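Local coordinates for protein argonaute 5 (Arabidopsis thaliana, PDB 4G0O) that probably binds the 5' end of small guide RNAs through its MID domain, sorting them by their first nucleotide for gene regulation, at residues T15-S20 with L67-R72; Q106-R111 with K118-N123; I82-T87 with G91-I96. All coordinates share one frame; numbering follows the deposited sequence.

Contact 1: residues T15-S20 with L67-R72; sequences TCVSFS and LDIHKR
Val-17 and Ile-69 reach toward each other tip to tip, and this apolar meeting carries most of the contact between strand 7-18 and helix 62-72. It is a case of a helix covering one face of a parallel sheet, here in the Rossmann-like core of a MID domain. CG2 of Val-17 lies 3.3 Å from CD1 of Ile-69, tighter than usual for two methyl carbons, while the other valine branch, CG1, stands 4.1 Å from Ile-69 CD1. The isoleucine chain is turned at chi2 to 137°, off the staggered positions, and this brings CD1 against the valine fork; the closeness may reflect local strain or the placing of this one methyl in the model. Earlier on the strand, the methyl CG2 of Thr-15 makes a looser approach to CG2 of Ile-69, at 4.3 Å. Ile-55 touches both Val-17 and Ile-69, extending the apolar patch to strand 55-56.

Polar groups stay to the sides. OG1 of Thr-15 is hydrogen-bonded to the carbonyl oxygen of Ile-52, while its methyl CG2 faces the helix. Arg-72 NE pairs with Asp-68 OD1 in a salt bridge of 2.9 Å, its hydrogen bond weak; NH1 also bonds OD1, at 3.0 Å, in the guanidinium plane but from above the carboxylate plane (44° out of it). With only methyl carbons meeting, the contact rests on van der Waals packing, without directional bonds.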
# COMPACT_ATOMS: atom_id res chain seq x y z
N THR A 15 -4.08 0.26 -5.95
CA THR A 15 -3.33 1.37 -6.53
C THR A 15 -2.50 2.04 -5.44
O THR A 15 -2.53 1.62 -4.29
CB THR A 15 -4.22 2.40 -7.26
OG1 THR A 15 -3.39 3.33 -7.97
CG2 THR A 15 -5.10 3.15 -6.28
N CYS A 16 -1.77 3.08 -5.82
CA CYS A 16 -0.82 3.70 -4.92
C CYS A 16 -1.03 5.20 -4.88
O CYS A 16 -1.25 5.84 -5.92
CB CYS A 16 0.58 3.41 -5.40
SG CYS A 16 1.88 4.22 -4.46
N VAL A 17 -0.96 5.77 -3.67
CA VAL A 17 -0.99 7.21 -3.50
C VAL A 17 0.22 7.65 -2.74
O VAL A 17 0.62 7.01 -1.76
CB VAL A 17 -2.21 7.67 -2.69
CG1 VAL A 17 -2.42 9.17 -2.85
CG2 VAL A 17 -3.40 6.96 -3.16
N SER A 18 0.80 8.77 -3.17
CA SER A 18 1.93 9.33 -2.47
C SER A 18 1.67 10.75 -2.00
O SER A 18 1.33 11.63 -2.80
CB SER A 18 3.17 9.31 -3.37
OG SER A 18 4.19 10.08 -2.79
N PHE A 19 1.84 10.97 -0.71
CA PHE A 19 1.79 12.31 -0.15
C PHE A 19 3.20 12.82 0.16
O PHE A 19 3.38 13.80 0.88
CB PHE A 19 0.92 12.34 1.10
CG PHE A 19 -0.48 11.82 0.88
CD1 PHE A 19 -0.87 10.59 1.40
CD2 PHE A 19 -1.39 12.54 0.13
CE1 PHE A 19 -2.15 10.11 1.19
CE2 PHE A 19 -2.67 12.07 -0.09
CZ PHE A 19 -3.05 10.85 0.45
N SER A 20 4.21 12.15 -0.37
CA SER A 20 5.58 12.57 -0.13
C SER A 20 6.06 13.50 -1.23
O SER A 20 5.81 13.26 -2.41
CB SER A 20 6.53 11.38 -0.06
OG SER A 20 7.87 11.84 -0.05
N LEU A 67 -10.79 10.57 -1.11
CA LEU A 67 -12.18 10.48 -1.54
C LEU A 67 -12.27 10.36 -3.06
O LEU A 67 -13.16 9.69 -3.58
CB LEU A 67 -13.02 11.65 -1.03
CG LEU A 67 -14.51 11.57 -1.45
CD1 LEU A 67 -15.23 10.47 -0.68
CD2 LEU A 67 -15.22 12.91 -1.30
N ASP A 68 -11.33 10.97 -3.77
CA ASP A 68 -11.31 10.85 -5.23
C ASP A 68 -11.02 9.41 -5.63
O ASP A 68 -11.71 8.82 -6.47
CB ASP A 68 -10.25 11.78 -5.82
CG ASP A 68 -10.15 11.67 -7.33
OD1 ASP A 68 -9.01 11.59 -7.84
OD2 ASP A 68 -11.20 11.69 -8.01
N ILE A 69 -10.00 8.83 -5.01
CA ILE A 69 -9.57 7.47 -5.34
C ILE A 69 -10.70 6.49 -5.06
O ILE A 69 -10.97 5.58 -5.83
CB ILE A 69 -8.34 7.10 -4.54
CG1 ILE A 69 -7.12 7.72 -5.21
CG2 ILE A 69 -8.18 5.59 -4.45
CD1 ILE A 69 -6.20 8.33 -4.26
N HIS A 70 -11.37 6.73 -3.94
CA HIS A 70 -12.47 5.90 -3.51
C HIS A 70 -13.66 5.93 -4.45
O HIS A 70 -14.30 4.91 -4.65
CB HIS A 70 -12.93 6.31 -2.11
CG HIS A 70 -14.15 5.59 -1.66
ND1 HIS A 70 -14.23 4.22 -1.58
CD2 HIS A 70 -15.37 6.06 -1.26
CE1 HIS A 70 -15.43 3.87 -1.15
NE2 HIS A 70 -16.14 4.97 -0.95
N LYS A 71 -13.96 7.10 -5.03
CA LYS A 71 -15.13 7.21 -5.92
C LYS A 71 -14.83 6.68 -7.31
O LYS A 71 -15.73 6.19 -8.00
CB LYS A 71 -15.68 8.64 -5.99
CG LYS A 71 -16.22 9.13 -4.66
CD LYS A 71 -17.01 10.43 -4.78
CE LYS A 71 -17.64 10.76 -3.44
NZ LYS A 71 -18.61 11.89 -3.53
N ARG A 72 -13.57 6.78 -7.71
CA ARG A 72 -13.14 6.34 -9.04
C ARG A 72 -12.78 4.88 -9.01
O ARG A 72 -12.60 4.27 -10.05
CB ARG A 72 -11.93 7.15 -9.52
CG ARG A 72 -12.21 8.65 -9.62
CD ARG A 72 -11.21 9.36 -10.52
NE ARG A 72 -9.96 9.70 -9.85
CZ ARG A 72 -8.84 9.01 -10.00
NH1 ARG A 72 -7.74 9.38 -9.36
NH2 ARG A 72 -8.81 7.94 -10.79

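Contact 2: residues Q106-R111 with K118-N123; sequences QCCQPR and KQYMEN. With SO4 (sulfate ion), chain C.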
# COMPACT_ATOMS: atom_id res chain seq x y z
N GLN A 106 -2.51 0.16 3.20
CA GLN A 106 -1.21 -0.11 3.81
C GLN A 106 -0.35 1.15 3.74
O GLN A 106 -0.02 1.64 2.64
CB GLN A 106 -0.50 -1.26 3.10
CG GLN A 106 0.90 -1.53 3.64
CD GLN A 106 0.88 -1.94 5.11
OE1 GLN A 106 0.10 -2.79 5.51
NE2 GLN A 106 1.73 -1.31 5.91
N CYS A 107 -0.01 1.69 4.90
CA CYS A 107 0.74 2.93 4.98
C CYS A 107 2.25 2.67 5.17
O CYS A 107 2.66 1.84 5.99
CB CYS A 107 0.18 3.82 6.08
SG CYS A 107 -1.54 4.37 5.83
N CYS A 108 3.05 3.40 4.40
CA CYS A 108 4.50 3.22 4.33
C CYS A 108 5.25 4.53 4.41
O CYS A 108 4.98 5.44 3.63
CB CYS A 108 4.86 2.55 3.00
SG CYS A 108 4.21 0.87 2.82
N GLN A 109 6.21 4.61 5.31
CA GLN A 109 7.02 5.82 5.45
C GLN A 109 7.97 6.05 4.27
O GLN A 109 8.76 5.17 3.91
CB GLN A 109 7.81 5.78 6.75
CG GLN A 109 6.97 5.92 7.99
CD GLN A 109 7.77 5.64 9.22
OE1 GLN A 109 8.43 4.60 9.32
NE2 GLN A 109 7.74 6.56 10.18
N PRO A 110 7.91 7.26 3.69
CA PRO A 110 8.72 7.61 2.52
C PRO A 110 10.23 7.38 2.70
O PRO A 110 10.91 7.01 1.74
CB PRO A 110 8.39 9.10 2.28
CG PRO A 110 7.76 9.58 3.56
CD PRO A 110 7.09 8.38 4.17
N ARG A 111 10.75 7.59 3.90
CA ARG A 111 12.17 7.35 4.15
C ARG A 111 12.52 5.86 4.09
O ARG A 111 13.62 5.47 3.69
CB ARG A 111 12.51 7.93 5.52
CG ARG A 111 13.86 7.55 6.07
CD ARG A 111 13.88 7.79 7.58
NE ARG A 111 12.71 8.53 8.03
CZ ARG A 111 11.64 7.98 8.62
NH1 ARG A 111 10.63 8.75 8.99
NH2 ARG A 111 11.59 6.67 8.83
N LYS A 118 14.71 -5.23 1.41
CA LYS A 118 13.89 -6.38 1.07
C LYS A 118 13.26 -7.07 2.29
O LYS A 118 12.24 -7.76 2.15
CB LYS A 118 14.66 -7.36 0.19
CG LYS A 118 14.10 -7.43 -1.22
CD LYS A 118 15.19 -7.66 -2.25
CE LYS A 118 15.71 -9.07 -2.20
NZ LYS A 118 16.71 -9.25 -3.31
N GLN A 119 13.84 -6.87 3.46
CA GLN A 119 13.25 -7.37 4.70
C GLN A 119 12.09 -6.49 5.16
O GLN A 119 11.16 -6.95 5.83
CB GLN A 119 14.30 -7.49 5.81
CG GLN A 119 13.74 -7.96 7.15
CD GLN A 119 13.18 -9.39 7.13
OE1 GLN A 119 12.12 -9.66 6.54
NE2 GLN A 119 13.89 -10.31 7.77
N TYR A 120 12.15 -5.21 4.81
CA TYR A 120 11.05 -4.30 5.10
C TYR A 120 9.84 -4.70 4.26
O TYR A 120 8.71 -4.79 4.76
CB TYR A 120 11.46 -2.85 4.81
CG TYR A 120 10.33 -1.84 4.80
CD1 TYR A 120 9.74 -1.41 5.98
CD2 TYR A 120 9.87 -1.29 3.61
CE1 TYR A 120 8.71 -0.46 5.98
CE2 TYR A 120 8.85 -0.34 3.59
CZ TYR A 120 8.27 0.07 4.78
OH TYR A 120 7.25 1.01 4.78
N MET A 121 10.09 -4.97 2.99
CA MET A 121 9.05 -5.39 2.07
C MET A 121 8.52 -6.79 2.37
O MET A 121 7.36 -7.11 2.09
CB MET A 121 9.54 -5.27 0.63
CG MET A 121 9.86 -3.80 0.26
SD MET A 121 10.73 -3.71 -1.31
CE MET A 121 9.50 -2.99 -2.32
N GLU A 122 9.37 -7.64 2.95
CA GLU A 122 8.89 -8.92 3.45
C GLU A 122 7.83 -8.68 4.54
O GLU A 122 6.72 -9.20 4.46
CB GLU A 122 10.05 -9.77 3.99
CG GLU A 122 9.61 -11.14 4.50
CD GLU A 122 10.77 -12.13 4.64
OE1 GLU A 122 11.86 -11.89 4.07
OE2 GLU A 122 10.56 -13.15 5.34
N ASN A 123 8.19 -7.86 5.53
CA ASN A 123 7.26 -7.45 6.59
C ASN A 123 5.95 -6.83 6.09
O ASN A 123 4.87 -7.22 6.52
CB ASN A 123 7.94 -6.46 7.54
CG ASN A 123 8.97 -7.12 8.42
OD1 ASN A 123 8.61 -7.82 9.38
ND2 ASN A 123 10.25 -6.91 8.12
S SO4 C . 0.03 -0.52 9.10
O1 SO4 C . 1.41 -0.03 9.22
O2 SO4 C . -0.79 0.54 8.46
O3 SO4 C . 0.01 -1.78 8.34
O4 SO4 C . -0.50 -0.84 10.43
O HOH W 1 6.44 2.05 7.02
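Cys-108 on strand 105-108 and Tyr-120 on helix 118-131 join backbones that stay well apart, the nearest CA atoms, those of Cys-108 and Met-121, being 10.0 Å from each other. This is the Rossmann-like core of a MID domain, where a strand of the parallel sheet runs into a helix and a further helix packs beside them; Gln-109 is the N-cap residue at the junction. A long aromatic side chain bridges the gap. With CG anti to the backbone N (chi1 168°), Tyr-120 sends its ring toward the strand, and the phenolic OH arrives 3.4 Å from CB of Cys-108. Tyr-120 OH stands 3.6 Å from both CA and SG of Cys-108, and thus sits over the root of the side chain and beside the sulfur. Met-121, the next residue, turns instead to Phe-31 and Leu-35 of helix 27-42.

At the other end of the strand segment, Gln-106 belongs to a polar site. Its NE2 gives a weak hydrogen bond to sulfate O3 (3.0 Å) and another weak one to the carbonyl oxygen of Cys-107 (3.3 Å). O3 lies equally near OE1 of Gln-106, which fits the weakness of the first bond. The ion, probably from the crystallisation liquor, is also bonded by Lys-131 and is consistent with the place of a guide 5' phosphate. A leucine in place of Gln-106 would probably cost sulfate O3 a weak donor and Cys-107 O its weak partner.

A water completes the bridge to Tyr-120. It lies at the ring edge, in plane, 2.6 Å from the tyrosine OH, and accepts the backbone N-H of Gln-109 at an N-to-water distance of 3.1 Å.

Contact 3: residues I82-T87 with G91-I96; sequences ILPDVT and GKIKRI. With SO4 (sulfate ion), chain C.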
# COMPACT_ATOMS: atom_id res chain seq x y z
N ILE A 82 1.80 6.07 0.36
CA ILE A 82 3.07 6.64 0.80
C ILE A 82 2.82 7.92 1.62
O ILE A 82 2.34 8.93 1.11
CB ILE A 82 4.05 6.90 -0.38
CG1 ILE A 82 4.39 5.59 -1.09
CG2 ILE A 82 5.34 7.52 0.12
CD1 ILE A 82 5.14 5.82 -2.41
N LEU A 83 3.18 7.85 2.90
CA LEU A 83 2.91 8.91 3.88
C LEU A 83 3.66 10.20 3.61
O LEU A 83 4.73 10.20 2.99
CB LEU A 83 3.28 8.42 5.29
CG LEU A 83 2.50 7.23 5.83
CD1 LEU A 83 3.21 6.62 7.04
CD2 LEU A 83 1.07 7.67 6.15
N PRO A 84 3.13 11.32 4.10
CA PRO A 84 3.83 12.60 3.99
C PRO A 84 5.24 12.51 4.57
O PRO A 84 5.53 11.58 5.33
CB PRO A 84 2.97 13.54 4.84
CG PRO A 84 1.62 12.98 4.71
CD PRO A 84 1.80 11.48 4.72
N ASP A 85 6.10 13.45 4.21
CA ASP A 85 7.46 13.43 4.73
C ASP A 85 7.49 13.74 6.22
O ASP A 85 8.31 13.19 6.95
CB ASP A 85 8.36 14.40 3.96
CG ASP A 85 8.43 14.07 2.48
OD1 ASP A 85 8.25 14.99 1.65
OD2 ASP A 85 8.66 12.88 2.14
N VAL A 86 6.61 14.62 6.68
CA VAL A 86 6.55 14.95 8.10
C VAL A 86 5.49 14.07 8.77
O VAL A 86 4.39 13.91 8.23
CB VAL A 86 6.21 16.44 8.33
CG1 VAL A 86 6.36 16.80 9.80
CG2 VAL A 86 7.10 17.33 7.46
N THR A 87 5.83 13.47 9.91
CA THR A 87 4.86 12.57 10.53
C THR A 87 3.77 13.38 11.23
O THR A 87 3.94 14.58 11.45
CB THR A 87 5.52 11.53 11.48
OG1 THR A 87 5.22 11.84 12.85
CG2 THR A 87 7.04 11.46 11.26
N GLY A 91 -2.79 9.07 11.61
CA GLY A 91 -4.10 8.88 12.21
C GLY A 91 -5.22 9.36 11.30
O GLY A 91 -6.19 8.64 11.08
N LYS A 92 -5.08 10.57 10.77
CA LYS A 92 -6.02 11.10 9.81
C LYS A 92 -6.23 10.14 8.63
O LYS A 92 -7.37 9.83 8.26
CB LYS A 92 -5.54 12.46 9.29
CG LYS A 92 -6.57 13.15 8.42
CD LYS A 92 -5.96 14.19 7.47
CE LYS A 92 -5.75 15.55 8.13
NZ LYS A 92 -5.04 16.50 7.21
N ILE A 93 -5.13 9.65 8.05
CA ILE A 93 -5.23 8.79 6.87
C ILE A 93 -5.92 7.46 7.16
O ILE A 93 -6.73 7.00 6.36
CB ILE A 93 -3.85 8.52 6.23
CG1 ILE A 93 -3.22 9.84 5.78
CG2 ILE A 93 -3.96 7.55 5.04
CD1 ILE A 93 -1.81 9.70 5.27
N LYS A 94 -5.62 6.86 8.31
CA LYS A 94 -6.21 5.56 8.63
C LYS A 94 -7.68 5.73 8.92
O LYS A 94 -8.51 4.93 8.47
CB LYS A 94 -5.55 4.95 9.85
CG LYS A 94 -4.12 4.52 9.61
CD LYS A 94 -4.03 3.03 9.29
CE LYS A 94 -3.85 2.77 7.79
NZ LYS A 94 -3.95 1.31 7.47
N ARG A 95 -8.00 6.78 9.68
CA ARG A 95 -9.38 7.12 9.99
C ARG A 95 -10.19 7.27 8.70
O ARG A 95 -11.26 6.69 8.55
CB ARG A 95 -9.43 8.42 10.83
CG ARG A 95 -10.83 9.04 10.90
CD ARG A 95 -10.90 10.33 11.71
NE ARG A 95 -10.13 11.43 11.11
CZ ARG A 95 -10.55 12.18 10.10
NH1 ARG A 95 -9.79 13.16 9.62
NH2 ARG A 95 -11.73 11.95 9.55
N ILE A 96 -9.66 8.02 7.74
CA ILE A 96 -10.38 8.28 6.50
C ILE A 96 -10.57 6.98 5.72
O ILE A 96 -11.67 6.69 5.24
CB ILE A 96 -9.65 9.30 5.64
CG1 ILE A 96 -9.74 10.69 6.27
CG2 ILE A 96 -10.20 9.31 4.21
CD1 ILE A 96 -8.78 11.70 5.66
S SO4 C . 0.03 -0.52 9.10
O1 SO4 C . 1.41 -0.03 9.22
O2 SO4 C . -0.79 0.54 8.46
O3 SO4 C . 0.01 -1.78 8.34
O4 SO4 C . -0.50 -0.84 10.43
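The loop that leaves strand 78-82 and leads into helix 90-101 corresponds in position to the nucleotide specificity loop of related MID domains, and the residues at its entry, Leu-83 and Pro-84, pack on Ile-93 of that helix. It is the strand-loop-helix unit of a Rossmann-like fold folding back on itself. One methyl does the touching on the helix side: CD1 of Ile-93 lies 3.6 Å from CD2 of Leu-83, and the two side chains cross obliquely. CD of the Pro-84 ring stands 4.1 Å from Ile-93 CD1, a looser touch on the same methyl. CG1 of Ile-93 is anti to its carbonyl carbon (chi1 -61°) and the chain runs on extended (chi2 174°), which together carry CD1 out toward the loop. Ile-62 of helix 62-72 and Cys-107 of strand 105-108 also touch Ile-93, which is buried.

The next helix residue, Lys-94, takes no part in this apolar meeting and serves the anion site instead. Bends at chi2 (-97°) and chi3 fold its chain, and NZ makes a weak hydrogen bond of 3.4 Å to sulfate O2. Ser-105 OG holds the same ammonium group, and Lys-131 brings a second positive charge to the sulfate. The chemistry implies a division of labour between adjacent helix residues: apolar contact joins the start of the loop to the helix, while charge next door probably favours an anion such as a phosphate.

In the fold
All three contacts draw on one parallel sheet and its connections. Contacts 1 and 3, centres about 12 Å apart, are tied by the strand pairing of Val-17 O with Ile-82 N and by a probable hydrogen bond of 2.6 Å between Ser-20 OG and Asp-85 OD2, joining the end of segment 15-20 to the loop after strand 78-82, the probable specificity loop. Contacts 2 and 3, about 15 Å between centres, meet through Cys-108 O and Leu-83 N at 3.1 Å and both reach the sulfate, from strand and helix respectively. Contact 1 lies about 18 Å from contact 2 between centres, across the chain's centre, and has no part in the sulfate site.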